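Local coordinates for protein 2-dehydropantoate 2-reductase (PDB 3HN2) that probably catalyses the NADPH-dependent reduction of ketopantoate (2-dehydropantoate) to (R)-pantoate, a step on the route to pantothenate, at residues 179-184 and 233-238; 220-225 and 237-242; 224-229 and 285-290; 274-279 and 294-299. All coordinates share one frame; numbering follows the deposited sequence.

Contact 1: 179-184 and 233-238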
loop_
_atom_site.group_PDB
_atom_site.type_symbol
_atom_site.label_atom_id
_atom_site.label_comp_id
_atom_site.label_asym_id
_atom_site.label_seq_id
_atom_site.Cartn_x
_atom_site.Cartn_y
_atom_site.Cartn_z
ATOM N N LEU A 179 -11.888 -19.097 -7.498
ATOM C CA LEU A 179 -10.483 -19.282 -7.140
ATOM C C LEU A 179 -9.575 -18.970 -8.328
ATOM O O LEU A 179 -8.561 -18.272 -8.189
ATOM C CB LEU A 179 -10.256 -20.726 -6.679
ATOM C CG LEU A 179 -8.821 -21.241 -6.527
ATOM C CD1 LEU A 179 -8.114 -20.510 -5.403
ATOM C CD2 LEU A 179 -8.817 -22.745 -6.280
ATOM N N LYS A 180 -9.967 -19.492 -9.489
ATOM C CA LYS A 180 -9.238 -19.324 -10.731
ATOM C C LYS A 180 -8.993 -17.842 -11.034
ATOM O O LYS A 180 -7.875 -17.464 -11.378
ATOM C CB LYS A 180 -10.004 -19.996 -11.871
ATOM C CG LYS A 180 -9.151 -20.464 -13.043
ATOM C CD LYS A 180 -10.036 -20.803 -14.240
ATOM C CE LYS A 180 -9.310 -21.651 -15.271
ATOM N NZ LYS A 180 -9.350 -23.099 -14.925
ATOM N N ARG A 181 -10.032 -17.019 -10.880
ATOM C CA ARG A 181 -9.935 -15.577 -11.119
ATOM C C ARG A 181 -8.949 -14.918 -10.162
ATOM O O ARG A 181 -8.080 -14.191 -10.594
ATOM C CB ARG A 181 -11.306 -14.899 -11.030
ATOM C CG ARG A 181 -11.261 -13.383 -11.252
ATOM C CD ARG A 181 -12.612 -12.739 -11.005
ATOM N NE ARG A 181 -12.441 -11.395 -10.469
ATOM C CZ ARG A 181 -12.789 -10.275 -11.095
ATOM N NH1 ARG A 181 -13.370 -10.320 -12.285
ATOM N NH2 ARG A 181 -12.569 -9.106 -10.514
ATOM N N ALA A 182 -9.074 -15.234 -8.877
ATOM C CA ALA A 182 -8.229 -14.692 -7.815
ATOM C C ALA A 182 -6.728 -14.963 -7.990
ATOM O O ALA A 182 -5.902 -14.114 -7.637
ATOM C CB ALA A 182 -8.711 -15.209 -6.470
ATOM N N ARG A 183 -6.389 -16.145 -8.516
ATOM C CA ARG A 183 -5.012 -16.505 -8.879
ATOM C C ARG A 183 -4.502 -15.561 -9.964
ATOM O O ARG A 183 -3.401 -15.007 -9.858
ATOM C CB ARG A 183 -4.942 -17.958 -9.382
ATOM C CG ARG A 183 -5.098 -19.033 -8.300
ATOM C CD ARG A 183 -3.748 -19.573 -7.826
ATOM N NE ARG A 183 -3.780 -19.874 -6.397
ATOM C CZ ARG A 183 -2.704 -20.025 -5.629
ATOM N NH1 ARG A 183 -2.852 -20.294 -4.338
ATOM N NH2 ARG A 183 -1.486 -19.906 -6.140
ATOM N N TRP A 184 -5.326 -15.371 -10.995
ATOM C CA TRP A 184 -5.024 -14.460 -12.089
ATOM C C TRP A 184 -4.985 -13.001 -11.638
ATOM O O TRP A 184 -4.225 -12.201 -12.185
ATOM C CB TRP A 184 -6.045 -14.628 -13.210
ATOM C CG TRP A 184 -5.726 -15.746 -14.145
ATOM C CD1 TRP A 184 -6.295 -16.990 -14.163
ATOM C CD2 TRP A 184 -4.762 -15.731 -15.207
ATOM N NE1 TRP A 184 -5.746 -17.747 -15.171
ATOM C CE2 TRP A 184 -4.799 -17.002 -15.823
ATOM C CE3 TRP A 184 -3.862 -14.772 -15.687
ATOM C CZ2 TRP A 184 -3.976 -17.336 -16.905
ATOM C CZ3 TRP A 184 -3.043 -15.104 -16.768
ATOM C CH2 TRP A 184 -3.109 -16.376 -17.363
ATOM N N LEU A 233 -13.329 -17.787 -17.053
ATOM C CA LEU A 233 -13.634 -17.194 -15.761
ATOM C C LEU A 233 -15.121 -16.888 -15.672
ATOM O O LEU A 233 -15.739 -16.503 -16.668
ATOM C CB LEU A 233 -12.818 -15.916 -15.556
ATOM C CG LEU A 233 -11.490 -15.963 -14.786
ATOM C CD1 LEU A 233 -10.638 -17.197 -15.098
ATOM C CD2 LEU A 233 -10.696 -14.675 -15.025
ATOM N N ALA A 234 -15.683 -17.070 -14.476
ATOM C CA ALA A 234 -17.097 -16.798 -14.213
ATOM C C ALA A 234 -17.427 -15.310 -14.364
ATOM O O ALA A 234 -18.494 -14.952 -14.866
ATOM C CB ALA A 234 -17.483 -17.296 -12.828
ATOM N N THR A 235 -16.502 -14.455 -13.935
ATOM C CA THR A 235 -16.662 -13.007 -14.057
ATOM C C THR A 235 -15.382 -12.343 -14.596
ATOM O O THR A 235 -14.277 -12.615 -14.117
ATOM C CB THR A 235 -17.166 -12.357 -12.728
ATOM O OG1 THR A 235 -17.049 -10.933 -12.805
ATOM C CG2 THR A 235 -16.384 -12.866 -11.515
ATOM N N PHE A 236 -15.552 -11.487 -15.602
ATOM C CA PHE A 236 -14.438 -10.856 -16.320
ATOM C C PHE A 236 -13.656 -9.860 -15.476
ATOM O O PHE A 236 -14.244 -9.005 -14.813
ATOM C CB PHE A 236 -14.947 -10.154 -17.584
ATOM C CG PHE A 236 -14.916 -11.015 -18.814
ATOM C CD1 PHE A 236 -14.124 -10.659 -19.901
ATOM C CD2 PHE A 236 -15.674 -12.181 -18.891
ATOM C CE1 PHE A 236 -14.087 -11.449 -21.047
ATOM C CE2 PHE A 236 -15.640 -12.980 -20.032
ATOM C CZ PHE A 236 -14.844 -12.613 -21.111
ATOM N N ILE A 237 -12.333 -9.991 -15.490
ATOM C CA ILE A 237 -11.453 -8.991 -14.882
ATOM C C ILE A 237 -11.401 -7.804 -15.820
ATOM O O ILE A 237 -10.999 -7.928 -16.982
ATOM C CB ILE A 237 -10.020 -9.522 -14.627
ATOM C CG1 ILE A 237 -10.063 -10.827 -13.818
ATOM C CG2 ILE A 237 -9.176 -8.468 -13.917
ATOM C CD1 ILE A 237 -8.737 -11.540 -13.717
ATOM N N ALA A 238 -11.856 -6.665 -15.321
ATOM C CA ALA A 238 -11.822 -5.428 -16.084
ATOM C C ALA A 238 -10.431 -4.862 -15.980
ATOM O O ALA A 238 -9.752 -5.095 -14.982
ATOM C CB ALA A 238 -12.827 -4.443 -15.516
#

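Contact 2: 220-225 and 237-242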
loop_
_atom_site.group_PDB
_atom_site.type_symbol
_atom_site.label_atom_id
_atom_site.label_comp_id
_atom_site.label_asym_id
_atom_site.label_seq_id
_atom_site.Cartn_x
_atom_site.Cartn_y
_atom_site.Cartn_z
ATOM N N ILE A 220 2.274 -4.686 -19.475
ATOM C CA ILE A 220 2.465 -6.028 -18.933
ATOM C C ILE A 220 1.176 -6.494 -18.255
ATOM O O ILE A 220 0.683 -7.596 -18.528
ATOM C CB ILE A 220 3.654 -6.079 -17.941
ATOM C CG1 ILE A 220 4.976 -5.907 -18.685
ATOM C CG2 ILE A 220 3.675 -7.404 -17.169
ATOM C CD1 ILE A 220 6.138 -5.493 -17.784
ATOM N N MET A 221 0.631 -5.620 -17.408
ATOM C CA MET A 221 -0.618 -5.857 -16.697
ATOM C C MET A 221 -1.814 -6.142 -17.596
ATOM O O MET A 221 -2.554 -7.105 -17.351
ATOM C CB MET A 221 -0.935 -4.686 -15.794
ATOM C CG MET A 221 -0.147 -4.714 -14.516
ATOM S SD MET A 221 -0.857 -3.597 -13.305
ATOM C CE MET A 221 0.254 -3.980 -11.972
ATOM N N LEU A 222 -1.989 -5.322 -18.636
ATOM C CA LEU A 222 -3.054 -5.545 -19.623
ATOM C C LEU A 222 -2.997 -6.909 -20.342
ATOM O O LEU A 222 -4.033 -7.435 -20.745
ATOM C CB LEU A 222 -3.079 -4.424 -20.653
ATOM C CG LEU A 222 -3.656 -3.090 -20.175
ATOM C CD1 LEU A 222 -3.111 -1.897 -20.982
ATOM C CD2 LEU A 222 -5.161 -3.130 -20.212
ATOM N N GLU A 223 -1.793 -7.456 -20.498
ATOM C CA GLU A 223 -1.584 -8.733 -21.164
ATOM C C GLU A 223 -2.045 -9.880 -20.283
ATOM O O GLU A 223 -2.742 -10.777 -20.748
ATOM C CB GLU A 223 -0.112 -8.919 -21.531
ATOM C CG GLU A 223 0.364 -8.048 -22.682
ATOM C CD GLU A 223 1.803 -8.327 -23.082
ATOM O OE1 GLU A 223 2.383 -9.347 -22.639
ATOM O OE2 GLU A 223 2.356 -7.513 -23.852
ATOM N N VAL A 224 -1.653 -9.821 -19.009
ATOM C CA VAL A 224 -2.057 -10.779 -17.979
ATOM C C VAL A 224 -3.578 -10.829 -17.831
ATOM O O VAL A 224 -4.158 -11.913 -17.708
ATOM C CB VAL A 224 -1.391 -10.446 -16.618
ATOM C CG1 VAL A 224 -1.785 -11.443 -15.544
ATOM C CG2 VAL A 224 0.125 -10.414 -16.757
ATOM N N ILE A 225 -4.208 -9.656 -17.864
ATOM C CA ILE A 225 -5.668 -9.530 -17.851
ATOM C C ILE A 225 -6.306 -10.176 -19.095
ATOM O O ILE A 225 -7.296 -10.915 -18.977
ATOM C CB ILE A 225 -6.102 -8.049 -17.689
ATOM C CG1 ILE A 225 -5.840 -7.572 -16.259
ATOM C CG2 ILE A 225 -7.578 -7.860 -18.011
ATOM C CD1 ILE A 225 -5.876 -6.050 -16.092
ATOM N N ILE A 237 -12.333 -9.991 -15.490
ATOM C CA ILE A 237 -11.453 -8.991 -14.882
ATOM C C ILE A 237 -11.401 -7.804 -15.820
ATOM O O ILE A 237 -10.999 -7.928 -16.982
ATOM C CB ILE A 237 -10.020 -9.522 -14.627
ATOM C CG1 ILE A 237 -10.063 -10.827 -13.818
ATOM C CG2 ILE A 237 -9.176 -8.468 -13.917
ATOM C CD1 ILE A 237 -8.737 -11.540 -13.717
ATOM N N ALA A 238 -11.856 -6.665 -15.321
ATOM C CA ALA A 238 -11.822 -5.428 -16.084
ATOM C C ALA A 238 -10.431 -4.862 -15.980
ATOM O O ALA A 238 -9.752 -5.095 -14.982
ATOM C CB ALA A 238 -12.827 -4.443 -15.516
ATOM N N ASP A 239 -9.991 -4.137 -17.010
ATOM C CA ASP A 239 -8.868 -3.209 -16.826
ATOM C C ASP A 239 -9.398 -1.983 -16.104
ATOM O O ASP A 239 -10.603 -1.706 -16.134
ATOM C CB ASP A 239 -8.124 -2.849 -18.121
ATOM C CG ASP A 239 -9.017 -2.809 -19.345
ATOM O OD1 ASP A 239 -8.618 -3.383 -20.383
ATOM O OD2 ASP A 239 -10.105 -2.200 -19.283
ATOM N N GLY A 240 -8.499 -1.254 -15.455
ATOM C CA GLY A 240 -8.891 -0.362 -14.376
ATOM C C GLY A 240 -8.450 -1.044 -13.096
ATOM O O GLY A 240 -8.072 -0.368 -12.137
ATOM N N TYR A 241 -8.477 -2.388 -13.088
ATOM C CA TYR A 241 -7.759 -3.163 -12.061
ATOM C C TYR A 241 -6.246 -2.900 -12.172
ATOM O O TYR A 241 -5.501 -3.131 -11.216
ATOM C CB TYR A 241 -8.088 -4.687 -12.081
ATOM C CG TYR A 241 -7.393 -5.450 -10.947
ATOM C CD1 TYR A 241 -6.278 -6.211 -11.185
ATOM C CD2 TYR A 241 -7.819 -5.321 -9.637
ATOM C CE1 TYR A 241 -5.621 -6.844 -10.154
ATOM C CE2 TYR A 241 -7.170 -5.955 -8.595
ATOM C CZ TYR A 241 -6.083 -6.726 -8.867
ATOM O OH TYR A 241 -5.406 -7.376 -7.829
ATOM N N VAL A 242 -5.818 -2.420 -13.345
ATOM C CA VAL A 242 -4.468 -1.902 -13.582
ATOM C C VAL A 242 -4.223 -0.709 -12.671
ATOM O O VAL A 242 -3.349 -0.766 -11.804
ATOM C CB VAL A 242 -4.261 -1.461 -15.061
ATOM C CG1 VAL A 242 -2.959 -0.657 -15.235
ATOM C CG2 VAL A 242 -4.252 -2.647 -15.980
#

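Contact 3: 224-229 and 285-290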
loop_
_atom_site.group_PDB
_atom_site.type_symbol
_atom_site.label_atom_id
_atom_site.label_comp_id
_atom_site.label_asym_id
_atom_site.label_seq_id
_atom_site.Cartn_x
_atom_site.Cartn_y
_atom_site.Cartn_z
ATOM N N VAL A 224 -1.653 -9.821 -19.009
ATOM C CA VAL A 224 -2.057 -10.779 -17.979
ATOM C C VAL A 224 -3.578 -10.829 -17.831
ATOM O O VAL A 224 -4.158 -11.913 -17.708
ATOM C CB VAL A 224 -1.391 -10.446 -16.618
ATOM C CG1 VAL A 224 -1.785 -11.443 -15.544
ATOM C CG2 VAL A 224 0.125 -10.414 -16.757
ATOM N N ILE A 225 -4.208 -9.656 -17.864
ATOM C CA ILE A 225 -5.668 -9.530 -17.851
ATOM C C ILE A 225 -6.306 -10.176 -19.095
ATOM O O ILE A 225 -7.296 -10.915 -18.977
ATOM C CB ILE A 225 -6.102 -8.049 -17.689
ATOM C CG1 ILE A 225 -5.840 -7.572 -16.259
ATOM C CG2 ILE A 225 -7.578 -7.860 -18.011
ATOM C CD1 ILE A 225 -5.876 -6.050 -16.092
ATOM N N ALA A 226 -5.718 -9.926 -20.266
ATOM C CA ALA A 226 -6.194 -10.510 -21.524
ATOM C C ALA A 226 -6.061 -12.037 -21.537
ATOM O O ALA A 226 -6.925 -12.748 -22.065
ATOM C CB ALA A 226 -5.465 -9.910 -22.690
ATOM N N GLY A 227 -4.983 -12.529 -20.934
ATOM C CA GLY A 227 -4.763 -13.956 -20.770
ATOM C C GLY A 227 -5.667 -14.546 -19.709
ATOM O O GLY A 227 -5.946 -15.744 -19.725
ATOM N N ALA A 228 -6.126 -13.701 -18.788
ATOM C CA ALA A 228 -7.042 -14.126 -17.734
ATOM C C ALA A 228 -8.474 -14.217 -18.240
ATOM O O ALA A 228 -9.175 -15.173 -17.944
ATOM C CB ALA A 228 -6.971 -13.178 -16.557
ATOM N N ASN A 229 -8.898 -13.215 -19.007
ATOM C CA ASN A 229 -10.290 -13.098 -19.430
ATOM C C ASN A 229 -10.750 -14.144 -20.432
ATOM O O ASN A 229 -11.946 -14.422 -20.538
ATOM C CB ASN A 229 -10.575 -11.689 -19.945
ATOM C CG ASN A 229 -10.686 -10.683 -18.823
ATOM O OD1 ASN A 229 -11.113 -11.023 -17.713
ATOM N ND2 ASN A 229 -10.305 -9.432 -19.100
ATOM N N GLU A 285 -5.116 -20.757 -25.509
ATOM C CA GLU A 285 -6.303 -20.067 -26.002
ATOM C C GLU A 285 -5.939 -19.082 -27.105
ATOM O O GLU A 285 -6.816 -18.443 -27.686
ATOM C CB GLU A 285 -7.023 -19.342 -24.859
ATOM C CG GLU A 285 -7.211 -20.176 -23.586
ATOM C CD GLU A 285 -8.111 -21.391 -23.775
ATOM O OE1 GLU A 285 -7.829 -22.426 -23.138
ATOM O OE2 GLU A 285 -9.094 -21.321 -24.551
ATOM N N GLY A 286 -4.642 -18.967 -27.382
ATOM C CA GLY A 286 -4.134 -18.101 -28.445
ATOM C C GLY A 286 -4.234 -16.626 -28.114
ATOM O O GLY A 286 -5.035 -15.911 -28.713
ATOM N N ILE A 287 -3.431 -16.183 -27.147
ATOM C CA ILE A 287 -3.374 -14.771 -26.746
ATOM C C ILE A 287 -1.952 -14.235 -26.904
ATOM O O ILE A 287 -0.989 -14.840 -26.432
ATOM C CB ILE A 287 -3.934 -14.539 -25.295
ATOM C CG1 ILE A 287 -5.460 -14.400 -25.312
ATOM C CG2 ILE A 287 -3.377 -13.269 -24.663
ATOM C CD1 ILE A 287 -6.213 -15.702 -25.290
ATOM N N ALA A 288 -1.836 -13.109 -27.599
ATOM C CA ALA A 288 -0.565 -12.419 -27.778
ATOM C C ALA A 288 -0.110 -11.817 -26.455
ATOM O O ALA A 288 -0.758 -10.920 -25.916
ATOM C CB ALA A 288 -0.699 -11.344 -28.840
ATOM N N MET A 289 0.988 -12.348 -25.924
ATOM C CA MET A 289 1.611 -11.817 -24.713
ATOM C C MET A 289 3.120 -11.590 -24.903
ATOM O O MET A 289 3.933 -12.319 -24.328
ATOM C CB MET A 289 1.348 -12.743 -23.521
ATOM C CG MET A 289 -0.024 -12.574 -22.890
ATOM S SD MET A 289 -0.549 -13.968 -21.877
ATOM C CE MET A 289 -0.055 -13.487 -20.226
ATOM N N PRO A 290 3.500 -10.573 -25.708
ATOM C CA PRO A 290 4.919 -10.368 -26.036
ATOM C C PRO A 290 5.770 -9.917 -24.857
ATOM O O PRO A 290 6.943 -10.291 -24.764
ATOM C CB PRO A 290 4.884 -9.265 -27.103
ATOM C CG PRO A 290 3.458 -9.175 -27.547
ATOM C CD PRO A 290 2.648 -9.566 -26.363
#

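Contact 4: 274-279 and 294-299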
loop_
_atom_site.group_PDB
_atom_site.type_symbol
_atom_site.label_atom_id
_atom_site.label_comp_id
_atom_site.label_asym_id
_atom_site.label_seq_id
_atom_site.Cartn_x
_atom_site.Cartn_y
_atom_site.Cartn_z
ATOM N N ILE A 274 5.070 -18.748 -12.110
ATOM C CA ILE A 274 4.639 -17.354 -12.257
ATOM C C ILE A 274 4.507 -16.917 -13.731
ATOM O O ILE A 274 3.555 -16.216 -14.091
ATOM C CB ILE A 274 5.546 -16.379 -11.436
ATOM C CG1 ILE A 274 5.481 -16.716 -9.941
ATOM C CG2 ILE A 274 5.135 -14.924 -11.641
ATOM C CD1 ILE A 274 6.643 -16.159 -9.130
ATOM N N PHE A 275 5.435 -17.361 -14.581
ATOM C CA PHE A 275 5.520 -16.858 -15.957
ATOM C C PHE A 275 5.191 -17.877 -17.044
ATOM O O PHE A 275 4.337 -17.619 -17.890
ATOM C CB PHE A 275 6.910 -16.290 -16.237
ATOM C CG PHE A 275 7.224 -15.036 -15.489
ATOM C CD1 PHE A 275 6.986 -13.794 -16.065
ATOM C CD2 PHE A 275 7.802 -15.088 -14.226
ATOM C CE1 PHE A 275 7.305 -12.622 -15.387
ATOM C CE2 PHE A 275 8.116 -13.918 -13.534
ATOM C CZ PHE A 275 7.863 -12.686 -14.118
ATOM N N ARG A 276 5.880 -19.017 -17.041
ATOM C CA ARG A 276 5.781 -19.953 -18.170
ATOM C C ARG A 276 4.447 -20.699 -18.234
ATOM O O ARG A 276 3.934 -20.950 -19.327
ATOM C CB ARG A 276 6.976 -20.912 -18.227
ATOM C CG ARG A 276 8.285 -20.255 -18.676
ATOM C CD ARG A 276 8.216 -19.815 -20.138
ATOM N NE ARG A 276 9.403 -19.080 -20.574
ATOM C CZ ARG A 276 9.465 -18.356 -21.689
ATOM N NH1 ARG A 276 8.403 -18.279 -22.480
ATOM N NH2 ARG A 276 10.586 -17.707 -22.015
ATOM N N THR A 277 3.889 -21.012 -17.064
ATOM C CA THR A 277 2.553 -21.625 -16.949
ATOM C C THR A 277 1.409 -20.692 -17.409
ATOM O O THR A 277 0.574 -21.126 -18.209
ATOM C CB THR A 277 2.285 -22.214 -15.519
ATOM O OG1 THR A 277 3.358 -23.087 -15.141
ATOM C CG2 THR A 277 0.987 -22.982 -15.475
ATOM N N PRO A 278 1.338 -19.432 -16.899
ATOM C CA PRO A 278 0.356 -18.511 -17.478
ATOM C C PRO A 278 0.518 -18.256 -18.969
ATOM O O PRO A 278 -0.488 -18.228 -19.680
ATOM C CB PRO A 278 0.584 -17.222 -16.686
ATOM C CG PRO A 278 1.035 -17.708 -15.383
ATOM C CD PRO A 278 2.000 -18.794 -15.748
ATOM N N LEU A 279 1.758 -18.085 -19.433
ATOM C CA LEU A 279 2.039 -17.908 -20.864
ATOM C C LEU A 279 1.547 -19.119 -21.651
ATOM O O LEU A 279 0.946 -18.953 -22.713
ATOM C CB LEU A 279 3.529 -17.651 -21.129
ATOM C CG LEU A 279 4.056 -16.226 -20.960
ATOM C CD1 LEU A 279 5.576 -16.201 -20.827
ATOM C CD2 LEU A 279 3.608 -15.340 -22.104
ATOM N N MET A 294 9.014 -11.821 -23.302
ATOM C CA MET A 294 10.297 -11.167 -23.221
ATOM C C MET A 294 10.801 -11.193 -21.783
ATOM O O MET A 294 11.937 -11.605 -21.540
ATOM C CB MET A 294 10.166 -9.736 -23.730
ATOM C CG MET A 294 11.470 -9.020 -23.894
ATOM S SD MET A 294 11.244 -7.511 -24.818
ATOM C CE MET A 294 12.753 -6.689 -24.328
ATOM N N LEU A 295 9.934 -10.812 -20.837
ATOM C CA LEU A 295 10.271 -10.845 -19.410
ATOM C C LEU A 295 10.701 -12.230 -18.911
ATOM O O LEU A 295 11.805 -12.376 -18.376
ATOM C CB LEU A 295 9.109 -10.308 -18.576
ATOM C CG LEU A 295 9.382 -9.856 -17.133
ATOM C CD1 LEU A 295 10.748 -9.207 -16.973
ATOM C CD2 LEU A 295 8.290 -8.891 -16.703
ATOM N N ALA A 296 9.846 -13.237 -19.108
ATOM C CA ALA A 296 10.155 -14.614 -18.708
ATOM C C ALA A 296 11.522 -15.037 -19.214
ATOM O O ALA A 296 12.344 -15.560 -18.444
ATOM C CB ALA A 296 9.070 -15.591 -19.224
ATOM N N THR A 297 11.762 -14.773 -20.504
ATOM C CA THR A 297 13.006 -15.139 -21.173
ATOM C C THR A 297 14.225 -14.370 -20.645
ATOM O O THR A 297 15.234 -14.990 -20.292
ATOM C CB THR A 297 12.915 -14.929 -22.691
ATOM O OG1 THR A 297 11.601 -15.249 -23.152
ATOM C CG2 THR A 297 13.913 -15.806 -23.396
ATOM N N LEU A 298 14.135 -13.036 -20.589
ATOM C CA LEU A 298 15.219 -12.211 -20.038
ATOM C C LEU A 298 15.512 -12.624 -18.607
ATOM O O LEU A 298 16.626 -12.434 -18.102
ATOM C CB LEU A 298 14.848 -10.720 -20.025
ATOM C CG LEU A 298 14.866 -9.942 -21.331
ATOM C CD1 LEU A 298 14.102 -8.649 -21.140
ATOM C CD2 LEU A 298 16.291 -9.674 -21.796
ATOM N N LEU A 299 14.503 -13.185 -17.948
ATOM C CA LEU A 299 14.675 -13.506 -16.551
ATOM C C LEU A 299 15.393 -14.843 -16.375
ATOM O O LEU A 299 16.154 -15.011 -15.426
ATOM C CB LEU A 299 13.342 -13.412 -15.832
ATOM C CG LEU A 299 13.244 -13.042 -14.352
ATOM C CD1 LEU A 299 14.270 -12.022 -13.862
ATOM C CD2 LEU A 299 11.849 -12.524 -14.177
#

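Contact 1: 179-184 and 233-238
Helix 179-200 belongs to the helical C-terminal domain, of the kind related to the C-terminal domain of 6-phosphogluconate dehydrogenase, and its first turns meet the loop that leads from helix 211-229 to helix 241-249. The polar part belongs to R181. Its CG is anti to the backbone N (chi1 179°), and after an extended start the chain bends at chi3, so that NH1 arrives at the loop backbone. NH1 donates a fairly straight bond (160°) to T235 O at 3.1 Å and a weak, more bent one to F236 O at 3.0 Å. Both oxygens lie at the edge of the guanidinium, near its plane, although NH1 stands well above the plane of the T235 carbonyl, 67° out of it. NE makes a salt bridge with E185 one turn on, which limits rotation of the group. Arginine suits the place because one flat cation can serve an acid and two carbonyls together. An alanine here would remove all of these bonds and would probably leave the loop less firmly held against the helix. Apolar contacts run alongside this arm. I237 lays CG1 over one guanidinium face, offset toward its rim, and its CD1 reaches W184 CB at 4.1 Å; the indole beyond packs on V224 and A228 of helix 211-229. T235 adds CG2 against R181 CD at 3.8 Å. The branched end of L233 fits against the helix surface: CG rests 3.9 Å from R181 CB, and CD1 touches K180 CD at 3.8 Å, while the lysine amine leads away.

Contact 2: 220-225 and 237-242
Among the side chains, no ring or other flat group is stacked here; the planar group that does reach across is the carboxylate of D239, whose OD1 lies 3.5 Å from L222 CD2 on the exposed margin, with D239 CB nearly as close to the same methyl. The Y241 ring plays little part, its OH making a weak hydrogen bond to E185 O instead. No hydrogen bond crosses the contact, and inward from that margin aliphatic side chains meet one another and a backbone carbonyl. I225 points toward the 237-242 chain and, with CG1 anti to the carbonyl carbon, extends CD1 to V242 CG2 at 3.8 Å, while its CG2 touches I237 O at 3.6 Å. Two helices of the 6-phosphogluconate dehydrogenase-like C-terminal domain are joined in this way: helix 211-229 and the beginning of helix 241-249, which the chain enters through G240. At the backbone angles of G240 (phi 106°) a CB would be jammed against the preceding carbonyl O, so glycine fits the turn. V242 holds CG2 between I225 and M221, the latter meeting it through CB at 3.9 Å. A compact beta-branched residue fills this place well. The extended M221 chain then runs past, bringing SD to 4.0 Å from V242 CA.

Contact 3: 224-229 and 285-290
In this helical C-terminal domain, helices 271-284 and 290-302 form a helical hairpin, and the loop linking them lies against the last turns of helix 211-229. No hydrogen bond crosses the contact, which is small and made of van der Waals touches alone. Its tightly packed part is the buried one at M289, the N-cap residue of helix 290-302. M289 has CG anti to the carbonyl carbon, and its chain bends at chi3 (94°) so that the thioether lies along the helix surface: CE comes to 4.0 Å from V224 CA, and SD to 4.4 Å from G227 CA. What makes this part tight is the lack of room at G227, since a CB there would stand about 3.1 Å from the sulfur; glycine leaves the space that SD needs. Methionine suits its side of the arrangement, being unbranched and flexible enough to follow the bare helix backbone. V224 points its side chain away from the loop, and it packs on W184 and V188 of helix 179-200, so that backbone is offered to the methyl.

The I287 side is the more exposed one, though its touches are about as close. I287 brings its two branches to different atoms, CG2 lying 4.1 Å from G227 N and, more distantly, 4.4 Å from A226 CB, on a residue likewise partly exposed. Beyond it, E285 and G286 are exposed. G286, the first residue to leave helix 271-284, has a positive phi of 72°, a value that favours glycine. The other branch of I287 ends the contact at a carbonyl, with CG1 3.9 Å from A226 O.

Contact 4: 274-279 and 294-299
Helices 274-279 and 294-299 run roughly antiparallel, their segment axes approaching to 9.6 Å at a signed crossing angle of -142°, and the first has a wider pi-type turn and a kink at P278, whose ring nitrogen carries no hydrogen to bond the preceding turn. At the closest point A296 faces F275, and the small alanine lets its CB touch F275 CB at 3.8 Å. With CG anti to the carbonyl carbon, the phenyl ring reaches the second helix: CE1 meets L295 CG at 3.9 Å, and CZ meets L299 CD2 at 4.0 Å, crossing L299 at about a right angle. One turn separates the leucines, so one broad ring touches both. A serine in place of F275 would remove the ring and would probably leave L295 and L299 poorly packed on this side. L279 adds CD1 against A296 CB from the next turn. R276 closes the margin. Bent at chi2 (-67°), it lays one guanidinium face over A296 CB, offset toward the rim, and extends NH2 to T297 OG1 at 2.9 Å, a weak, bent hydrogen bond. The stronger polar partner of NH2 is E300, through a salt bridge, while the T297 hydroxyl also bonds to E293 O. The helical hairpin of this C-terminal domain therefore joins through a buried apolar face, and the charge at its edge is probably steadied chiefly by E300, with T297 as a minor partner.

In the fold
Helix 211-229 is common to contacts 2 and 3, whose centres are about 10 Å apart. Contact 1, about 11 Å from contact 2 between centres, shares I237 with it; I237 O probably accepts a hydrogen bond from N229 ND2 at 2.7 Å, tying the loop to the end of that helix. W184 joins the groups: its CZ3 lies 3.5 Å from V224 O, and its CH2 3.8 Å from P278 CB in contact 4. Contacts 3 and 4 meet where M289 CB touches L279 CD2 at 3.7 Å. All belong to the C-terminal domain; on the helix of contact 1, R183 forms a salt bridge with E109 and hydrogen bonds with the carbonyls of Q103 and G105, in the probable NADP-binding Rossmann domain.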